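6-phosphogluconolactonase (Leishmania braziliensis, PDB 3CSS) probably catalyses the hydrolysis of 6-phosphogluconolactone to 6-phosphogluconate, the second step of the oxidative pentose phosphate pathway. Local coordinates at residues A62-Q66 with L95-P100; H67-I72 with V99-I105; T115-K120 with P197-R201; A126-Q131 with H184-V188. One frame throughout, in Å; residues are numbered along the deposited sequence.

In the fold
All four contacts lie in the single alpha/beta domain of the glucosamine-6-phosphate isomerase/6-phosphogluconolactonase family. Contacts 1 and 2, centres about 7 Å apart, form one patch sharing Val99 and Pro100; there the chain passes from helix 61-65 into strand 69-77, then from helix 87-96 into the loop beyond. Contacts 3 and 4 follow later and also touch, Trp200 packing on Ala126 and Val188; contact 4 is nested within the loop closed by contact 3. The centres of contacts 1 and 3 are about 31 Å apart, while contacts 2 and 4 reach the same mixed sheet. The two pairs thus fasten helices and loops at separate places along the side made by strands 69-77, 201-204 and 186-189.

Contact 1. Residues A62-Q66 with L95-P100; sequences ALLQQ and LLRDVP
Build Ala62-Gln65 as the last turn of helix 61-65, with Gln66 the first residue to leave helical phi/psi, and set it against the chain leaving helix 87-96, where a type I beta turn runs from Leu96 to Val99 (Val99 N to Leu96 O, 3.1 Å). The nearest CA atoms are those of Gln65 and Val99, 5.8 Å apart. Leu64 takes the mt rotamer and points toward the other segment, so that its CD1 lies 3.7 Å from Leu95 CD1 and 4.2 Å from Val99 CG2. Leu95 is tp and Val99 t. Gln65 sets out sideways, but chi1 m and chi2 t extend it across the gap, and with chi3 at -27° NE2 donates to Asp98 O at 2.9 Å, nearly straight at 167°. This is the meeting of two helix C-termini on one flank of an alpha/beta sheet, a side chain of one binding a carbonyl in the turn at the end of the other; Leu64, Leu95 and Val99 also lean on strand 69-77. Pro100, with its C-gamma exo ring, closes the far end: its CD sits 3.7 Å from Leu64 O and 4.0 Å from Gln65 CA. Asp98, chi1 m, has OD2 hydrogen-bonded to His57 NE2 on helix 50-59, while Arg97 NH1 approaches that oxygen at 3.2 Å, out of the guanidinium plane, a purely electrostatic salt bridge.

Contact 2. Residues H67-I72 with V99-I105; sequences HAVQFI and VPSSDVI
His67, at positive phi (69/32), is the C-prime residue of the Schellman motif that ends helix 61-65. Its ring, chi1 -41°, passes ND1 to Asp103 OD2 (2.6 Å, 169°), while CE1 rests 3.7 Å from Pro100 CG. Asp103, rotamer m, closes the 3-10 segment 101-103. Strand 69-77 begins at Val69; water 1 lies 2.7 Å from Asp103 OD1 and 3.3 Å from Val69 O, the latter at best a weak bond. Gln70 is extended (tt); water 2 links its NE2 (3.1 Å) to Ser102 O (2.5 Å). Phe71 pairs with Val104 in a single parallel bridge, CA atoms 4.7 Å apart: Phe71 N donates to Asp103 O (2.8 Å) and Ile105 N to Phe71 O (3.0 Å). The Phe71 ring, chi1 m, brings CE2 to 3.8 Å from Val99 CG1. Ile72, pt, sets CG2 3.9 Å from CG1 of Ile105 (mm). The backbone bonds thus fix the parallel register, while the His-carboxylate hydrogen bond ties the end of helix 61-65 to the 3-10 turn.

Contact 3. Residues T115-K120 with P197-R201; sequences TSKDEK and PKVWR
Two loops at one end of the sheet are pinned together here by a buried tryptophan that uses both its backbone and its indole nitrogen. Residues 115-118 form a type I beta turn, Asp118 N bonding to Thr115 O at 2.9 Å, while an inverse gamma turn centred on Lys198 follows the cis peptide before Pro197. The closest CA pairs are Lys117 with Val199 (4.5 Å) and Ser116 with Trp200 (4.9 Å). Trp200 N donates to Ser116 O (2.7 Å, 171°). Its side chain points toward the turn, chi1 -84° and chi2 88°, and sends NE1 to Asp118 O at 3.0 Å and, more weakly, to Glu119 O, also at 3.0 Å. Val199, rotamer p, brings CG2 to 3.4 Å from Ser116 OG, which hydrogen-bonds to Leu78 O. Water 3 bridges Lys117 O and Lys198 O, 2.6 Å from each. Arg201 folds back, NH2 to Pro197 O at 2.9 Å and NE to Val199 O at 3.0 Å, both bonds within its own segment. Beyond the two loops, the Trp200 indole packs on Leu123 and Ala126 of helix 123-140 and on Val188 of strand 186-189, and makes an edge-to-face pair with Phe190.

Contact 4. Residues A126-Q131 with H184-V188; sequences AWAVAQ and HVVSV
Apolar packing dominates. Helix 126-131 runs almost antiparallel to strand 186-188, their axes at 169° and 7.6 Å apart at closest approach, with CA atoms of Ala130 and Val186 5.3 Å apart and those of Ala126 and Val188 6.2 Å apart. The alanines allow this closeness: Ala130 CB meets Val186 CG1 and Val188 CG1, each at 3.7 Å, and Ala126 CB lies 4.0 Å from Val188 CG1. Val186 is t and Val188 m, both pointing toward the helix, whereas Ser187 points away.

The aromatic contacts centre on Trp127, with chi1 -89° and chi2 124°. Val188 CG2 makes a CH-pi contact over the five-membered ring of Trp127, 3.9 Å from the centroid. The six-membered ring turns its edge to the face of His184 (chi1 m, chi2 97°), centroids 4.6 Å apart and planes at 53°; Trp127 CH2 is 3.4 Å from His184 ND1. Such a helix laid over a sheet is the basic layer of an alpha/beta fold, and here helix 123-140 packs on 186-189, the outermost strand at one side of the mixed sheet, and on its neighbour 201-204.

Among polar links, no direct hydrogen bond joins the segments. Water 4 lies 2.8 Å from Gln131 OE1 and 2.7 Å from Val186 O. His184 ND1 and Ser187 OG both hydrogen-bond to Asp181 OD2, and the backbone nitrogens of Val185 and Val186 to Glu134 OE1 further along the helix.

Contact 1. Residues A62-Q66 with L95-P100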
loop_
_atom_site.group_PDB
_atom_site.type_symbol
_atom_site.label_atom_id
_atom_site.label_comp_id
_atom_site.label_asym_id
_atom_site.label_seq_id
_atom_site.Cartn_x
_atom_site.Cartn_y
_atom_site.Cartn_z
ATOM N N ALA A 62 17.593 -14.344 2.743
ATOM C CA ALA A 62 17.612 -15.507 3.633
ATOM C C ALA A 62 16.427 -15.532 4.604
ATOM O O ALA A 62 15.775 -16.561 4.769
ATOM C CB ALA A 62 18.937 -15.557 4.402
ATOM N N LEU A 63 16.154 -14.395 5.235
ATOM C CA LEU A 63 15.014 -14.278 6.147
ATOM C C LEU A 63 13.702 -14.558 5.416
ATOM O O LEU A 63 12.810 -15.216 5.951
ATOM C CB LEU A 63 14.970 -12.895 6.798
ATOM C CG LEU A 63 16.100 -12.596 7.782
ATOM C CD1 LEU A 63 16.041 -11.147 8.256
ATOM C CD2 LEU A 63 16.035 -13.558 8.956
ATOM N N LEU A 64 13.598 -14.084 4.179
ATOM C CA LEU A 64 12.374 -14.244 3.385
ATOM C C LEU A 64 12.184 -15.692 2.910
ATOM O O LEU A 64 11.066 -16.217 2.906
ATOM C CB LEU A 64 12.388 -13.279 2.202
ATOM C CG LEU A 64 12.627 -11.804 2.569
ATOM C CD1 LEU A 64 12.579 -10.948 1.302
ATOM C CD2 LEU A 64 11.627 -11.267 3.615
ATOM N N GLN A 65 13.275 -16.343 2.523
ATOM C CA GLN A 65 13.203 -17.761 2.148
ATOM C C GLN A 65 12.859 -18.658 3.359
ATOM O O GLN A 65 12.400 -19.794 3.189
ATOM C CB GLN A 65 14.482 -18.185 1.394
ATOM C CG GLN A 65 14.592 -17.420 0.059
ATOM C CD GLN A 65 15.776 -17.788 -0.793
ATOM O OE1 GLN A 65 16.817 -18.229 -0.295
ATOM N NE2 GLN A 65 15.629 -17.592 -2.106
ATOM N N GLN A 66 13.061 -18.131 4.567
ATOM C CA GLN A 66 12.643 -18.785 5.818
ATOM C C GLN A 66 11.203 -18.418 6.236
ATOM O O GLN A 66 10.776 -18.726 7.357
ATOM C CB GLN A 66 13.589 -18.383 6.951
ATOM C CG GLN A 66 15.049 -18.805 6.772
ATOM C CD GLN A 66 16.005 -17.945 7.600
ATOM O OE1 GLN A 66 15.575 -17.169 8.462
ATOM N NE2 GLN A 66 17.306 -18.076 7.336
ATOM N N LEU A 95 12.145 -8.518 -6.456
ATOM C CA LEU A 95 12.232 -9.293 -5.216
ATOM C C LEU A 95 11.525 -10.652 -5.202
ATOM O O LEU A 95 12.127 -11.661 -4.815
ATOM C CB LEU A 95 11.715 -8.427 -4.053
ATOM C CG LEU A 95 11.477 -9.117 -2.707
ATOM C CD1 LEU A 95 12.809 -9.590 -2.096
ATOM C CD2 LEU A 95 10.731 -8.230 -1.739
ATOM N N LEU A 96 10.248 -10.687 -5.585
ATOM C CA LEU A 96 9.412 -11.860 -5.325
ATOM C C LEU A 96 9.781 -13.058 -6.182
ATOM O O LEU A 96 9.405 -14.194 -5.877
ATOM C CB LEU A 96 7.908 -11.524 -5.469
ATOM C CG LEU A 96 7.367 -10.398 -4.591
ATOM C CD1 LEU A 96 5.875 -10.219 -4.811
ATOM C CD2 LEU A 96 7.627 -10.694 -3.110
ATOM N N ARG A 97 10.548 -12.824 -7.244
ATOM C CA ARG A 97 11.060 -13.933 -8.054
ATOM C C ARG A 97 11.801 -14.979 -7.197
ATOM O O ARG A 97 11.794 -16.171 -7.534
ATOM C CB ARG A 97 11.951 -13.402 -9.186
ATOM C CG ARG A 97 13.169 -12.613 -8.729
ATOM C CD ARG A 97 13.808 -11.857 -9.873
ATOM N NE ARG A 97 14.934 -11.026 -9.434
ATOM C CZ ARG A 97 16.202 -11.427 -9.360
ATOM N NH1 ARG A 97 16.542 -12.665 -9.667
ATOM N NH2 ARG A 97 17.138 -10.577 -8.947
ATOM N N ASP A 98 12.425 -14.551 -6.099
ATOM C CA ASP A 98 13.198 -15.458 -5.239
ATOM C C ASP A 98 12.591 -15.651 -3.842
ATOM O O ASP A 98 13.254 -16.179 -2.944
ATOM C CB ASP A 98 14.650 -14.978 -5.150
ATOM C CG ASP A 98 15.378 -15.088 -6.483
ATOM O OD1 ASP A 98 15.216 -16.121 -7.186
ATOM O OD2 ASP A 98 16.130 -14.155 -6.840
ATOM N N VAL A 99 11.327 -15.253 -3.687
ATOM C CA VAL A 99 10.552 -15.483 -2.466
ATOM C C VAL A 99 9.636 -16.685 -2.720
ATOM O O VAL A 99 9.047 -16.805 -3.803
ATOM C CB VAL A 99 9.700 -14.232 -2.064
ATOM C CG1 VAL A 99 8.793 -14.543 -0.878
ATOM C CG2 VAL A 99 10.603 -13.032 -1.732
ATOM N N PRO A 100 9.523 -17.595 -1.736
ATOM C CA PRO A 100 8.648 -18.756 -1.919
ATOM C C PRO A 100 7.211 -18.351 -2.226
ATOM O O PRO A 100 6.681 -17.428 -1.597
ATOM C CB PRO A 100 8.754 -19.499 -0.580
ATOM C CG PRO A 100 10.033 -19.025 0.031
ATOM C CD PRO A 100 10.159 -17.591 -0.407
#

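Contact 2. Residues H67-I72 with V99-I105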
loop_
_atom_site.group_PDB
_atom_site.type_symbol
_atom_site.label_atom_id
_atom_site.label_comp_id
_atom_site.label_asym_id
_atom_site.label_seq_id
_atom_site.Cartn_x
_atom_site.Cartn_y
_atom_site.Cartn_z
ATOM N N HIS A 67 10.481 -17.738 5.345
ATOM C CA HIS A 67 9.063 -17.410 5.536
ATOM C C HIS A 67 8.829 -16.380 6.655
ATOM O O HIS A 67 7.774 -16.387 7.295
ATOM C CB HIS A 67 8.217 -18.688 5.767
ATOM C CG HIS A 67 8.594 -19.844 4.883
ATOM N ND1 HIS A 67 8.482 -19.798 3.510
ATOM C CD2 HIS A 67 9.094 -21.069 5.177
ATOM C CE1 HIS A 67 8.890 -20.945 2.995
ATOM N NE2 HIS A 67 9.268 -21.736 3.987
ATOM N N ALA A 68 9.782 -15.465 6.859
ATOM C CA ALA A 68 9.619 -14.405 7.871
ATOM C C ALA A 68 8.495 -13.407 7.526
ATOM O O ALA A 68 7.931 -12.776 8.421
ATOM C CB ALA A 68 10.927 -13.654 8.065
ATOM N N VAL A 69 8.199 -13.260 6.234
ATOM C CA VAL A 69 7.232 -12.277 5.741
ATOM C C VAL A 69 6.169 -12.943 4.872
ATOM O O VAL A 69 6.482 -13.783 4.020
ATOM C CB VAL A 69 7.904 -11.143 4.911
ATOM C CG1 VAL A 69 6.820 -10.205 4.299
ATOM C CG2 VAL A 69 8.902 -10.336 5.756
ATOM N N GLN A 70 4.918 -12.576 5.115
ATOM C CA GLN A 70 3.812 -12.894 4.221
ATOM C C GLN A 70 3.491 -11.622 3.436
ATOM O O GLN A 70 3.096 -10.612 4.036
ATOM C CB GLN A 70 2.590 -13.348 5.010
ATOM C CG GLN A 70 1.357 -13.613 4.137
ATOM C CD GLN A 70 0.186 -14.121 4.946
ATOM O OE1 GLN A 70 -0.217 -13.494 5.918
ATOM N NE2 GLN A 70 -0.357 -15.270 4.552
ATOM N N PHE A 71 3.656 -11.699 2.114
ATOM C CA PHE A 71 3.516 -10.558 1.205
ATOM C C PHE A 71 2.120 -10.520 0.580
ATOM O O PHE A 71 1.601 -11.543 0.089
ATOM C CB PHE A 71 4.523 -10.631 0.052
ATOM C CG PHE A 71 5.954 -10.492 0.461
ATOM C CD1 PHE A 71 6.559 -9.250 0.461
ATOM C CD2 PHE A 71 6.702 -11.605 0.815
ATOM C CE1 PHE A 71 7.886 -9.095 0.815
ATOM C CE2 PHE A 71 8.042 -11.467 1.182
ATOM C CZ PHE A 71 8.634 -10.204 1.180
ATOM N N ILE A 72 1.546 -9.329 0.564
ATOM C CA ILE A 72 0.333 -9.033 -0.181
ATOM C C ILE A 72 0.545 -7.737 -0.949
ATOM O O ILE A 72 1.395 -6.925 -0.590
ATOM C CB ILE A 72 -0.927 -8.932 0.725
ATOM C CG1 ILE A 72 -0.966 -7.620 1.533
ATOM C CG2 ILE A 72 -1.014 -10.174 1.692
ATOM C CD1 ILE A 72 -2.285 -7.442 2.338
ATOM N N VAL A 99 11.327 -15.253 -3.687
ATOM C CA VAL A 99 10.552 -15.483 -2.466
ATOM C C VAL A 99 9.636 -16.685 -2.720
ATOM O O VAL A 99 9.047 -16.805 -3.803
ATOM C CB VAL A 99 9.700 -14.232 -2.064
ATOM C CG1 VAL A 99 8.793 -14.543 -0.878
ATOM C CG2 VAL A 99 10.603 -13.032 -1.732
ATOM N N PRO A 100 9.523 -17.595 -1.736
ATOM C CA PRO A 100 8.648 -18.756 -1.919
ATOM C C PRO A 100 7.211 -18.351 -2.226
ATOM O O PRO A 100 6.681 -17.428 -1.597
ATOM C CB PRO A 100 8.754 -19.499 -0.580
ATOM C CG PRO A 100 10.033 -19.025 0.031
ATOM C CD PRO A 100 10.159 -17.591 -0.407
ATOM N N SER A 101 6.599 -19.028 -3.200
ATOM C CA SER A 101 5.238 -18.701 -3.647
ATOM C C SER A 101 4.256 -18.780 -2.495
ATOM O O SER A 101 3.297 -18.014 -2.451
ATOM C CB SER A 101 4.772 -19.648 -4.759
ATOM O OG SER A 101 5.631 -19.589 -5.887
ATOM N N SER A 102 4.500 -19.724 -1.580
ATOM C CA SER A 102 3.658 -19.916 -0.391
ATOM C C SER A 102 3.580 -18.696 0.520
ATOM O O SER A 102 2.636 -18.577 1.304
ATOM C CB SER A 102 4.143 -21.122 0.433
ATOM O OG SER A 102 5.439 -20.915 0.978
ATOM N N ASP A 103 4.560 -17.801 0.413
ATOM C CA ASP A 103 4.613 -16.593 1.238
ATOM C C ASP A 103 4.006 -15.364 0.561
ATOM O O ASP A 103 4.050 -14.270 1.124
ATOM C CB ASP A 103 6.065 -16.278 1.595
ATOM C CG ASP A 103 6.687 -17.322 2.484
ATOM O OD1 ASP A 103 6.003 -17.818 3.410
ATOM O OD2 ASP A 103 7.859 -17.660 2.243
ATOM N N VAL A 104 3.466 -15.545 -0.641
ATOM C CA VAL A 104 2.899 -14.460 -1.427
ATOM C C VAL A 104 1.439 -14.760 -1.781
ATOM O O VAL A 104 1.126 -15.799 -2.354
ATOM C CB VAL A 104 3.717 -14.228 -2.740
ATOM C CG1 VAL A 104 3.184 -13.004 -3.483
ATOM C CG2 VAL A 104 5.185 -14.065 -2.431
ATOM N N ILE A 105 0.554 -13.833 -1.451
ATOM C CA ILE A 105 -0.855 -13.943 -1.795
ATOM C C ILE A 105 -1.092 -13.297 -3.158
ATOM O O ILE A 105 -0.816 -12.106 -3.355
ATOM C CB ILE A 105 -1.760 -13.311 -0.705
ATOM C CG1 ILE A 105 -1.444 -13.906 0.679
ATOM C CG2 ILE A 105 -3.233 -13.491 -1.042
ATOM C CD1 ILE A 105 -1.560 -15.403 0.782
HETATM O O HOH W 1 4.907 -16.358 5.331
HETATM O O HOH W 2 1.194 -17.203 2.731
#

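Contact 3. Residues T115-K120 with P197-R201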
loop_
_atom_site.group_PDB
_atom_site.type_symbol
_atom_site.label_atom_id
_atom_site.label_comp_id
_atom_site.label_asym_id
_atom_site.label_seq_id
_atom_site.Cartn_x
_atom_site.Cartn_y
_atom_site.Cartn_z
ATOM N N THR A 115 -12.257 -5.730 -19.562
ATOM C CA THR A 115 -12.900 -4.414 -19.402
ATOM C C THR A 115 -12.146 -3.381 -18.528
ATOM O O THR A 115 -12.610 -2.243 -18.372
ATOM C CB THR A 115 -14.340 -4.590 -18.833
ATOM O OG1 THR A 115 -14.274 -5.174 -17.526
ATOM C CG2 THR A 115 -15.205 -5.475 -19.757
ATOM N N SER A 116 -10.987 -3.750 -17.974
ATOM C CA SER A 116 -10.301 -2.912 -16.970
ATOM C C SER A 116 -9.768 -1.580 -17.516
ATOM O O SER A 116 -9.495 -0.662 -16.750
ATOM C CB SER A 116 -9.167 -3.701 -16.284
ATOM O OG SER A 116 -8.147 -4.073 -17.193
ATOM N N LYS A 117 -9.620 -1.466 -18.835
ATOM C CA LYS A 117 -9.187 -0.200 -19.433
ATOM C C LYS A 117 -10.366 0.701 -19.834
ATOM O O LYS A 117 -10.168 1.804 -20.338
ATOM C CB LYS A 117 -8.255 -0.466 -20.613
ATOM C CG LYS A 117 -6.970 -1.182 -20.200
ATOM C CD LYS A 117 -5.994 -1.283 -21.359
ATOM C CE LYS A 117 -4.669 -1.878 -20.910
ATOM N NZ LYS A 117 -3.805 -2.241 -22.079
ATOM N N ASP A 118 -11.588 0.239 -19.583
ATOM C CA ASP A 118 -12.781 1.016 -19.889
ATOM C C ASP A 118 -13.178 1.745 -18.629
ATOM O O ASP A 118 -13.613 1.123 -17.668
ATOM C CB ASP A 118 -13.912 0.095 -20.336
ATOM C CG ASP A 118 -15.120 0.851 -20.876
ATOM O OD1 ASP A 118 -15.346 2.036 -20.525
ATOM O OD2 ASP A 118 -15.864 0.236 -21.659
ATOM N N GLU A 119 -13.037 3.065 -18.642
ATOM C CA GLU A 119 -13.249 3.865 -17.446
ATOM C C GLU A 119 -14.620 3.633 -16.826
ATOM O O GLU A 119 -14.725 3.469 -15.616
ATOM C CB GLU A 119 -13.031 5.346 -17.760
ATOM C CG GLU A 119 -13.264 6.268 -16.595
ATOM C CD GLU A 119 -12.831 7.688 -16.888
ATOM O OE1 GLU A 119 -12.251 7.936 -17.975
ATOM O OE2 GLU A 119 -13.086 8.558 -16.033
ATOM N N LYS A 120 -15.668 3.615 -17.648
ATOM C CA LYS A 120 -17.010 3.370 -17.120
ATOM C C LYS A 120 -17.284 1.867 -16.998
ATOM O O LYS A 120 -17.664 1.378 -15.923
ATOM C CB LYS A 120 -18.080 4.031 -17.992
ATOM C CG LYS A 120 -19.423 4.199 -17.274
ATOM C CD LYS A 120 -20.612 3.885 -18.184
ATOM C CE LYS A 120 -21.939 4.026 -17.436
ATOM N NZ LYS A 120 -23.119 3.737 -18.301
ATOM N N PRO A 197 -1.216 4.335 -14.738
ATOM C CA PRO A 197 -1.926 3.971 -15.955
ATOM C C PRO A 197 -3.448 4.060 -15.827
ATOM O O PRO A 197 -3.983 3.889 -14.726
ATOM C CB PRO A 197 -1.482 2.516 -16.204
ATOM C CG PRO A 197 -1.019 2.014 -14.929
ATOM C CD PRO A 197 -0.518 3.183 -14.144
ATOM N N LYS A 198 -4.116 4.319 -16.954
ATOM C CA LYS A 198 -5.566 4.444 -17.012
ATOM C C LYS A 198 -6.204 3.053 -17.067
ATOM O O LYS A 198 -6.619 2.576 -18.127
ATOM C CB LYS A 198 -5.996 5.255 -18.244
ATOM C CG LYS A 198 -5.464 6.684 -18.288
ATOM C CD LYS A 198 -5.902 7.476 -17.078
ATOM C CE LYS A 198 -5.487 8.930 -17.151
ATOM N NZ LYS A 198 -5.893 9.643 -15.906
ATOM N N VAL A 199 -6.268 2.401 -15.914
ATOM C CA VAL A 199 -6.805 1.058 -15.794
ATOM C C VAL A 199 -7.448 0.947 -14.426
ATOM O O VAL A 199 -6.958 1.555 -13.450
ATOM C CB VAL A 199 -5.693 -0.038 -15.935
ATOM C CG1 VAL A 199 -4.609 0.122 -14.884
ATOM C CG2 VAL A 199 -6.299 -1.480 -15.909
ATOM N N TRP A 200 -8.540 0.185 -14.349
ATOM C CA TRP A 200 -9.203 -0.079 -13.074
ATOM C C TRP A 200 -8.245 -0.710 -12.078
ATOM O O TRP A 200 -7.258 -1.379 -12.460
ATOM C CB TRP A 200 -10.479 -0.936 -13.243
ATOM C CG TRP A 200 -11.662 -0.106 -13.587
ATOM C CD1 TRP A 200 -12.073 0.264 -14.832
ATOM C CD2 TRP A 200 -12.581 0.495 -12.665
ATOM N NE1 TRP A 200 -13.188 1.055 -14.743
ATOM C CE2 TRP A 200 -13.513 1.225 -13.421
ATOM C CE3 TRP A 200 -12.706 0.481 -11.269
ATOM C CZ2 TRP A 200 -14.546 1.951 -12.832
ATOM C CZ3 TRP A 200 -13.726 1.200 -10.686
ATOM C CH2 TRP A 200 -14.642 1.915 -11.465
ATOM N N ARG A 201 -8.537 -0.450 -10.806
ATOM C CA ARG A 201 -7.723 -0.879 -9.678
ATOM C C ARG A 201 -8.519 -1.658 -8.638
ATOM O O ARG A 201 -9.737 -1.483 -8.478
ATOM C CB ARG A 201 -7.077 0.331 -8.947
ATOM C CG ARG A 201 -6.518 1.426 -9.843
ATOM C CD ARG A 201 -5.354 0.940 -10.672
ATOM N NE ARG A 201 -4.751 1.994 -11.489
ATOM C CZ ARG A 201 -3.811 2.832 -11.056
ATOM N NH1 ARG A 201 -3.344 2.754 -9.825
ATOM N NH2 ARG A 201 -3.329 3.761 -11.873
HETATM O O HOH W 3 -8.042 3.315 -20.190
#

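Contact 4. Residues A126-Q131 with H184-V188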
loop_
_atom_site.group_PDB
_atom_site.type_symbol
_atom_site.label_atom_id
_atom_site.label_comp_id
_atom_site.label_asym_id
_atom_site.label_seq_id
_atom_site.Cartn_x
_atom_site.Cartn_y
_atom_site.Cartn_z
ATOM N N ALA A 126 -13.839 -5.133 -12.009
ATOM C CA ALA A 126 -13.014 -4.720 -10.877
ATOM C C ALA A 126 -13.565 -5.273 -9.551
ATOM O O ALA A 126 -12.816 -5.806 -8.744
ATOM C CB ALA A 126 -12.883 -3.168 -10.833
ATOM N N TRP A 127 -14.867 -5.140 -9.325
ATOM C CA TRP A 127 -15.495 -5.716 -8.131
ATOM C C TRP A 127 -15.329 -7.226 -8.049
ATOM O O TRP A 127 -15.112 -7.756 -6.966
ATOM C CB TRP A 127 -16.980 -5.364 -8.053
ATOM C CG TRP A 127 -17.283 -4.064 -7.336
ATOM C CD1 TRP A 127 -17.977 -3.004 -7.829
ATOM C CD2 TRP A 127 -16.910 -3.708 -5.994
ATOM N NE1 TRP A 127 -18.060 -2.006 -6.884
ATOM C CE2 TRP A 127 -17.407 -2.409 -5.751
ATOM C CE3 TRP A 127 -16.198 -4.357 -4.974
ATOM C CZ2 TRP A 127 -17.228 -1.758 -4.538
ATOM C CZ3 TRP A 127 -16.019 -3.703 -3.771
ATOM C CH2 TRP A 127 -16.525 -2.416 -3.564
ATOM N N ALA A 128 -15.443 -7.914 -9.179
ATOM C CA ALA A 128 -15.269 -9.360 -9.198
ATOM C C ALA A 128 -13.871 -9.737 -8.688
ATOM O O ALA A 128 -13.731 -10.643 -7.863
ATOM C CB ALA A 128 -15.508 -9.902 -10.598
ATOM N N VAL A 129 -12.847 -9.022 -9.166
ATOM C CA VAL A 129 -11.462 -9.231 -8.703
ATOM C C VAL A 129 -11.298 -8.856 -7.215
ATOM O O VAL A 129 -10.701 -9.614 -6.454
ATOM C CB VAL A 129 -10.439 -8.449 -9.571
ATOM C CG1 VAL A 129 -9.027 -8.582 -9.006
ATOM C CG2 VAL A 129 -10.491 -8.925 -11.016
ATOM N N ALA A 130 -11.852 -7.711 -6.812
ATOM C CA ALA A 130 -11.819 -7.265 -5.414
ATOM C C ALA A 130 -12.397 -8.309 -4.464
ATOM O O ALA A 130 -11.814 -8.603 -3.419
ATOM C CB ALA A 130 -12.572 -5.923 -5.247
ATOM N N GLN A 131 -13.546 -8.861 -4.840
ATOM C CA GLN A 131 -14.260 -9.816 -3.993
ATOM C C GLN A 131 -13.490 -11.125 -3.808
ATOM O O GLN A 131 -13.391 -11.645 -2.697
ATOM C CB GLN A 131 -15.643 -10.065 -4.564
ATOM C CG GLN A 131 -16.547 -8.852 -4.414
ATOM C CD GLN A 131 -17.237 -8.796 -3.059
ATOM O OE1 GLN A 131 -16.850 -8.014 -2.172
ATOM N NE2 GLN A 131 -18.279 -9.613 -2.899
ATOM N N HIS A 184 -15.914 -2.692 2.767
ATOM C CA HIS A 184 -15.163 -3.823 2.215
ATOM C C HIS A 184 -13.716 -3.843 2.683
ATOM O O HIS A 184 -13.155 -2.815 3.063
ATOM C CB HIS A 184 -15.215 -3.801 0.684
ATOM C CG HIS A 184 -16.606 -3.783 0.124
ATOM N ND1 HIS A 184 -17.236 -2.621 -0.263
ATOM C CD2 HIS A 184 -17.482 -4.787 -0.126
ATOM C CE1 HIS A 184 -18.438 -2.908 -0.737
ATOM N NE2 HIS A 184 -18.620 -4.215 -0.647
ATOM N N VAL A 185 -13.115 -5.031 2.656
ATOM C CA VAL A 185 -11.670 -5.189 2.856
ATOM C C VAL A 185 -10.896 -4.731 1.609
ATOM O O VAL A 185 -9.872 -4.068 1.719
ATOM C CB VAL A 185 -11.311 -6.670 3.169
ATOM C CG1 VAL A 185 -9.829 -6.904 3.174
ATOM C CG2 VAL A 185 -11.924 -7.111 4.515
ATOM N N VAL A 186 -11.370 -5.137 0.433
ATOM C CA VAL A 186 -10.785 -4.719 -0.839
ATOM C C VAL A 186 -11.837 -3.937 -1.616
ATOM O O VAL A 186 -12.968 -4.413 -1.810
ATOM C CB VAL A 186 -10.311 -5.937 -1.698
ATOM C CG1 VAL A 186 -9.631 -5.482 -2.965
ATOM C CG2 VAL A 186 -9.408 -6.841 -0.898
ATOM N N SER A 187 -11.471 -2.733 -2.041
ATOM C CA SER A 187 -12.368 -1.879 -2.799
ATOM C C SER A 187 -11.781 -1.646 -4.196
ATOM O O SER A 187 -10.802 -2.285 -4.584
ATOM C CB SER A 187 -12.559 -0.562 -2.058
ATOM O OG SER A 187 -13.615 0.215 -2.606
ATOM N N VAL A 188 -12.400 -0.740 -4.943
ATOM C CA VAL A 188 -12.088 -0.530 -6.343
ATOM C C VAL A 188 -12.018 0.958 -6.686
ATOM O O VAL A 188 -12.619 1.798 -6.010
ATOM C CB VAL A 188 -13.153 -1.224 -7.229
ATOM C CG1 VAL A 188 -13.171 -2.719 -6.917
ATOM C CG2 VAL A 188 -14.535 -0.604 -7.042
HETATM O O HOH W 4 -14.433 -6.712 -1.821
#